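Local coordinates for uncharacterized protein YPL067C (Saccharomyces cerevisiae, PDB 5KCI), which is of unknown function but is a cytoplasmic protein, probably of histidine triad type, with a possible link to amyloid toxicity, at residues A[125-130]-A[149-154]; A[141-146]-A[171-176]. All blocks are in the same frame, centred on the assembly; numbering follows the deposited sequence.

Contact 1 (A[125-130]-A[149-154]); sequences AARARM and VAWFVN. With SO4 (sulfate ion), chain D.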
loop_
_atom_site.group_PDB
_atom_site.type_symbol
_atom_site.label_atom_id
_atom_site.label_comp_id
_atom_site.label_asym_id
_atom_site.label_seq_id
_atom_site.Cartn_x
_atom_site.Cartn_y
_atom_site.Cartn_z
ATOM N N ALA A 125 2.173 16.032 8.589
ATOM C CA ALA A 125 1.253 15.435 9.566
ATOM C C ALA A 125 0.605 14.170 9.032
ATOM O O ALA A 125 0.365 13.206 9.787
ATOM C CB ALA A 125 0.165 16.441 9.947
ATOM N N ALA A 126 0.273 14.174 7.739
ATOM C CA ALA A 126 -0.319 13.009 7.106
ATOM C C ALA A 126 0.702 11.863 7.022
ATOM O O ALA A 126 0.387 10.700 7.347
ATOM C CB ALA A 126 -0.856 13.408 5.716
ATOM N N ARG A 127 1.952 12.201 6.678
ATOM C CA ARG A 127 3.018 11.195 6.678
ATOM C C ARG A 127 3.250 10.628 8.073
ATOM O O ARG A 127 3.515 9.423 8.221
ATOM C CB ARG A 127 4.320 11.786 6.133
ATOM C CG ARG A 127 4.269 12.073 4.634
ATOM C CD ARG A 127 5.478 12.839 4.105
ATOM N NE ARG A 127 5.327 13.038 2.658
ATOM C CZ ARG A 127 6.192 13.663 1.867
ATOM N NH1 ARG A 127 7.305 14.193 2.359
ATOM N NH2 ARG A 127 5.923 13.768 0.570
ATOM N N ALA A 128 3.199 11.483 9.096
ATOM C CA ALA A 128 3.421 11.030 10.464
ATOM C C ALA A 128 2.370 10.008 10.867
ATOM O O ALA A 128 2.686 9.020 11.544
ATOM C CB ALA A 128 3.407 12.222 11.434
ATOM N N ARG A 129 1.111 10.235 10.465
ATOM C CA ARG A 129 0.044 9.283 10.769
ATOM C C ARG A 129 0.274 7.939 10.095
ATOM O O ARG A 129 0.117 6.878 10.730
ATOM C CB ARG A 129 -1.310 9.843 10.342
ATOM C CG ARG A 129 -2.500 8.948 10.685
ATOM C CD ARG A 129 -2.745 8.863 12.188
ATOM N NE ARG A 129 -3.933 8.068 12.501
ATOM C CZ ARG A 129 -4.249 7.619 13.711
ATOM N NH1 ARG A 129 -3.456 7.854 14.752
ATOM N NH2 ARG A 129 -5.351 6.904 13.884
ATOM N N MET A 130 0.632 7.951 8.803
ATOM C CA MET A 130 0.930 6.687 8.131
ATOM C C MET A 130 2.070 5.961 8.833
ATOM O O MET A 130 2.016 4.737 9.066
ATOM C CB MET A 130 1.294 6.947 6.669
ATOM C CG MET A 130 1.656 5.681 5.907
ATOM S SD MET A 130 0.311 4.475 5.835
ATOM C CE MET A 130 -0.747 5.414 4.777
ATOM N N VAL A 149 10.650 -2.084 6.055
ATOM C CA VAL A 149 9.324 -1.636 5.669
ATOM C C VAL A 149 9.476 -0.276 5.004
ATOM O O VAL A 149 10.121 0.619 5.564
ATOM C CB VAL A 149 8.384 -1.510 6.878
ATOM C CG1 VAL A 149 6.959 -1.104 6.403
ATOM C CG2 VAL A 149 8.332 -2.799 7.666
ATOM N N ALA A 150 8.853 -0.104 3.840
ATOM C CA ALA A 150 8.827 1.206 3.203
ATOM C C ALA A 150 7.449 1.426 2.614
ATOM O O ALA A 150 6.690 0.483 2.407
ATOM C CB ALA A 150 9.880 1.330 2.090
ATOM N N TRP A 151 7.146 2.680 2.298
ATOM C CA TRP A 151 5.842 2.948 1.718
ATOM C C TRP A 151 5.917 4.211 0.878
ATOM O O TRP A 151 6.784 5.066 1.082
ATOM C CB TRP A 151 4.743 3.079 2.790
ATOM C CG TRP A 151 4.859 4.270 3.688
ATOM C CD1 TRP A 151 5.538 4.346 4.878
ATOM C CD2 TRP A 151 4.257 5.571 3.490
ATOM N NE1 TRP A 151 5.406 5.606 5.418
ATOM C CE2 TRP A 151 4.625 6.371 4.591
ATOM C CE3 TRP A 151 3.460 6.122 2.489
ATOM C CZ2 TRP A 151 4.213 7.712 4.730
ATOM C CZ3 TRP A 151 3.046 7.471 2.626
ATOM C CH2 TRP A 151 3.428 8.237 3.737
ATOM N N PHE A 152 5.002 4.290 -0.093
ATOM C CA PHE A 152 4.867 5.495 -0.887
ATOM C C PHE A 152 3.451 5.579 -1.412
ATOM O O PHE A 152 2.743 4.581 -1.538
ATOM C CB PHE A 152 5.825 5.549 -2.074
ATOM C CG PHE A 152 5.682 4.393 -3.030
ATOM C CD1 PHE A 152 6.304 3.162 -2.783
ATOM C CD2 PHE A 152 4.973 4.540 -4.204
ATOM C CE1 PHE A 152 6.162 2.124 -3.669
ATOM C CE2 PHE A 152 4.826 3.497 -5.097
ATOM C CZ PHE A 152 5.423 2.290 -4.847
ATOM N N VAL A 153 3.072 6.802 -1.760
ATOM C CA VAL A 153 1.794 7.057 -2.386
ATOM C C VAL A 153 2.079 7.693 -3.739
ATOM O O VAL A 153 2.741 8.733 -3.808
ATOM C CB VAL A 153 0.923 7.988 -1.526
ATOM C CG1 VAL A 153 -0.316 8.366 -2.283
ATOM C CG2 VAL A 153 0.568 7.277 -0.218
ATOM N N ASN A 154 1.577 7.080 -4.797
ATOM C CA ASN A 154 1.802 7.603 -6.132
ATOM C C ASN A 154 1.134 8.963 -6.301
ATOM O O ASN A 154 0.028 9.207 -5.806
ATOM C CB ASN A 154 1.277 6.644 -7.180
ATOM C CG ASN A 154 2.307 5.589 -7.575
ATOM O OD1 ASN A 154 3.504 5.793 -7.406
ATOM N ND2 ASN A 154 1.846 4.516 -8.161
HETATM S S SO4 D . -1.569 3.386 -8.291
HETATM O O1 SO4 D . -3.009 3.680 -8.480
HETATM O O2 SO4 D . -1.013 3.953 -7.077
HETATM O O3 SO4 D . -1.371 1.921 -8.233
HETATM O O4 SO4 D . -0.820 3.911 -9.427
#

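Contact 2 (A[141-146]-A[171-176]); sequences RPLLSS and LFFPRE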
loop_
_atom_site.group_PDB
_atom_site.type_symbol
_atom_site.label_atom_id
_atom_site.label_comp_id
_atom_site.label_asym_id
_atom_site.label_seq_id
_atom_site.Cartn_x
_atom_site.Cartn_y
_atom_site.Cartn_z
ATOM N N ARG A 141 6.930 -6.270 13.254
ATOM C CA ARG A 141 7.949 -5.887 14.231
ATOM C C ARG A 141 9.374 -6.134 13.735
ATOM O O ARG A 141 10.197 -5.215 13.733
ATOM C CB ARG A 141 7.707 -6.632 15.548
ATOM C CG ARG A 141 8.792 -6.462 16.606
ATOM C CD ARG A 141 8.658 -7.512 17.703
ATOM N NE ARG A 141 8.594 -8.873 17.167
ATOM C CZ ARG A 141 9.654 -9.615 16.852
ATOM N NH1 ARG A 141 10.883 -9.142 17.014
ATOM N NH2 ARG A 141 9.483 -10.837 16.368
ATOM N N PRO A 142 9.751 -7.357 13.374
ATOM C CA PRO A 142 11.172 -7.562 13.050
ATOM C C PRO A 142 11.573 -6.851 11.775
ATOM O O PRO A 142 12.692 -6.330 11.704
ATOM C CB PRO A 142 11.298 -9.078 12.951
ATOM C CG PRO A 142 10.018 -9.550 12.593
ATOM C CD PRO A 142 8.977 -8.593 13.189
ATOM N N LEU A 143 10.647 -6.722 10.814
ATOM C CA LEU A 143 10.915 -5.945 9.600
ATOM C C LEU A 143 11.145 -4.481 9.916
ATOM O O LEU A 143 12.080 -3.853 9.399
ATOM C CB LEU A 143 9.758 -6.089 8.632
ATOM C CG LEU A 143 9.491 -7.508 8.120
ATOM C CD1 LEU A 143 8.225 -7.542 7.265
ATOM C CD2 LEU A 143 10.649 -8.037 7.339
ATOM N N LEU A 144 10.302 -3.908 10.769
ATOM C CA LEU A 144 10.533 -2.519 11.167
ATOM C C LEU A 144 11.886 -2.396 11.843
ATOM O O LEU A 144 12.641 -1.452 11.567
ATOM C CB LEU A 144 9.437 -2.058 12.112
ATOM C CG LEU A 144 8.058 -2.019 11.466
ATOM C CD1 LEU A 144 6.965 -2.054 12.526
ATOM C CD2 LEU A 144 7.964 -0.741 10.605
ATOM N N SER A 145 12.208 -3.352 12.727
ATOM C CA SER A 145 13.475 -3.272 13.441
ATOM C C SER A 145 14.628 -3.288 12.456
ATOM O O SER A 145 15.649 -2.632 12.688
ATOM C CB SER A 145 13.622 -4.426 14.440
ATOM O OG SER A 145 12.552 -4.468 15.354
ATOM N N SER A 146 14.452 -3.986 11.329
ATOM C CA SER A 146 15.465 -4.098 10.279
ATOM C C SER A 146 15.498 -2.947 9.269
ATOM O O SER A 146 16.389 -2.931 8.414
ATOM C CB SER A 146 15.233 -5.407 9.526
ATOM O OG SER A 146 15.292 -6.533 10.403
ATOM N N LEU A 171 7.530 -4.715 1.878
ATOM C CA LEU A 171 8.116 -5.460 2.978
ATOM C C LEU A 171 9.279 -6.243 2.414
ATOM O O LEU A 171 9.101 -6.945 1.417
ATOM C CB LEU A 171 7.119 -6.444 3.585
ATOM C CG LEU A 171 5.786 -5.885 4.066
ATOM C CD1 LEU A 171 4.975 -6.986 4.701
ATOM C CD2 LEU A 171 6.018 -4.735 5.012
ATOM N N PHE A 172 10.460 -6.130 3.029
ATOM C CA PHE A 172 11.631 -6.832 2.508
ATOM C C PHE A 172 11.938 -8.038 3.391
ATOM O O PHE A 172 12.197 -7.892 4.595
ATOM C CB PHE A 172 12.840 -5.902 2.414
ATOM C CG PHE A 172 14.066 -6.519 1.719
ATOM C CD1 PHE A 172 13.938 -7.453 0.697
ATOM C CD2 PHE A 172 15.341 -6.093 2.063
ATOM C CE1 PHE A 172 15.057 -7.979 0.073
ATOM C CE2 PHE A 172 16.462 -6.609 1.420
ATOM C CZ PHE A 172 16.306 -7.553 0.425
ATOM N N PHE A 173 11.953 -9.218 2.762
ATOM C CA PHE A 173 12.321 -10.481 3.389
ATOM C C PHE A 173 13.582 -10.963 2.671
ATOM O O PHE A 173 13.485 -11.662 1.664
ATOM C CB PHE A 173 11.201 -11.514 3.264
ATOM C CG PHE A 173 9.902 -11.118 3.910
ATOM C CD1 PHE A 173 8.942 -10.439 3.195
ATOM C CD2 PHE A 173 9.619 -11.472 5.202
ATOM C CE1 PHE A 173 7.749 -10.128 3.764
ATOM C CE2 PHE A 173 8.433 -11.161 5.778
ATOM C CZ PHE A 173 7.483 -10.458 5.053
ATOM N N PRO A 174 14.777 -10.593 3.132
ATOM C CA PRO A 174 15.997 -11.029 2.428
ATOM C C PRO A 174 16.073 -12.549 2.297
ATOM O O PRO A 174 15.643 -13.292 3.175
ATOM C CB PRO A 174 17.133 -10.485 3.303
ATOM C CG PRO A 174 16.491 -9.346 4.096
ATOM C CD PRO A 174 15.082 -9.837 4.347
ATOM N N ARG A 175 16.591 -12.992 1.160
ATOM C CA ARG A 175 16.649 -14.427 0.874
ATOM C C ARG A 175 17.546 -15.161 1.874
ATOM O O ARG A 175 17.359 -16.361 2.121
ATOM C CB ARG A 175 17.118 -14.627 -0.564
ATOM C CG ARG A 175 16.029 -14.392 -1.611
ATOM C CD ARG A 175 15.016 -15.529 -1.645
ATOM N NE ARG A 175 14.066 -15.386 -2.748
ATOM C CZ ARG A 175 12.787 -15.030 -2.623
ATOM N NH1 ARG A 175 12.247 -14.782 -1.431
ATOM N NH2 ARG A 175 12.033 -14.929 -3.709
ATOM N N GLU A 176 18.536 -14.482 2.440
ATOM C CA GLU A 176 19.391 -15.146 3.416
ATOM C C GLU A 176 18.745 -15.207 4.795
ATOM O O GLU A 176 19.319 -15.818 5.700
ATOM C CB GLU A 176 20.779 -14.478 3.474
ATOM C CG GLU A 176 20.855 -13.118 4.157
ATOM C CD GLU A 176 20.386 -11.941 3.283
ATOM O OE1 GLU A 176 19.860 -12.172 2.163
ATOM O OE2 GLU A 176 20.576 -10.781 3.733
#

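Contact 1 (A[125-130]-A[149-154])
The indole of Trp151 takes Met130 on one face, while CG2 of Val153, from its own segment, lies in plane at the edge. Met130 CG sits 3.3 Å above the indole plane, over its centre, and only 3.4 Å from the centroid of the six-membered ring, a close CH-pi contact. Met130 CB follows at 3.6 Å from Trp151 CZ2, whereas the sulfur SD stands farther off, 4.8 Å from the same centroid, as a looser Met-aromatic contact. The methionine reaches the ring because CG is anti to the backbone N (chi1 178°), after which the chain bends at its next two torsions.

Arg127 adds a smaller touch, its CG lying 4.0 Å from Trp151 CH2; its extended side chain runs across the indole at about a right angle, the guanidinium and ring planes 78° apart. Asn131 accepts a hydrogen bond from Trp151 NE1 and so helps fix the ring's rotation.

Farther along, Asn154 ND2 donates hydrogen bonds to two sulfate oxygens, O4 at 3.0 Å and O2 at 3.1 Å, and also bonds Tyr96 OH. The sulfate, probably from the crystallisation liquor, is also hydrogen-bonded by His166 NE2, His168 NE2 and Ser160 N, consistent with a histidine-lined pocket. Strand 149-152, outermost in the antiparallel sheet, pairs with strand 165-172; Trp151 faces helix 120-135, and Ala150 and Phe152 pack against helix 19-28.

Contact 2 (A[141-146]-A[171-176])
Leu143 carries the contact of helix 141-146 with Leu171, Phe172 and Phe173. At the start of the segment, the carbonyl oxygen of Arg141 accepts a hydrogen bond from the backbone N of Ser145, one turn on, and that of Pro142 does the same for the backbone N of Ser146.

Leu143 follows, with CG anti to its carbonyl carbon (chi1 -62°), and its two methyls divide the work. CD1 lies 3.7 Å from Phe173 CZ and also meets Leu171 CB at 4.0 Å. Leu143 CD2 comes within 3.2 Å of Phe172 O, a close methyl-to-carbonyl approach. The same methyl stands 4.0 Å above one face of the Phe173 ring, offset toward its rim. The Leu143 and Phe173 side chains cross at about a right angle. Replacing Leu143 by an alanine would probably open a gap between helix and strand, leaving that face of Phe173 and the CB of Leu171 without the methyls that cover them from this helix.

The leucine thereby joins the helix leading into edge strand 149-152 to the end of the neighbouring antiparallel strand 165-172, just beyond which Phe173 also packs on Val183 and Val187 of helix 180-193.

Next, Ser145 OG donates a 3.0 Å hydrogen bond to Arg141 O from above the carbonyl plane. Ser146 OG bonds Pro142 O at 2.9 Å, from the face opposite to Ser146 N, and this hydroxyl also bonds Arg177 beyond Glu176.

Contacts 1 and 2 have centres about 18 Å apart, yet both are built on one antiparallel sheet, in which strands 149-152 and 165-172 are neighbours. Along the chain their segments alternate: helix 120-135, helix 141-146, strand 149-152, then the end of strand 165-172 and the residues after it. The two contacts meet directly at Val149, whose CG2 packs 3.6 Å from Leu144 CD2 and 3.7 Å from Leu143 CB, while its CG1 lies 4.0 Å from Leu171 CD2. Two successive helices are thus held to neighbouring strands of a single sheet, with Val149 between them.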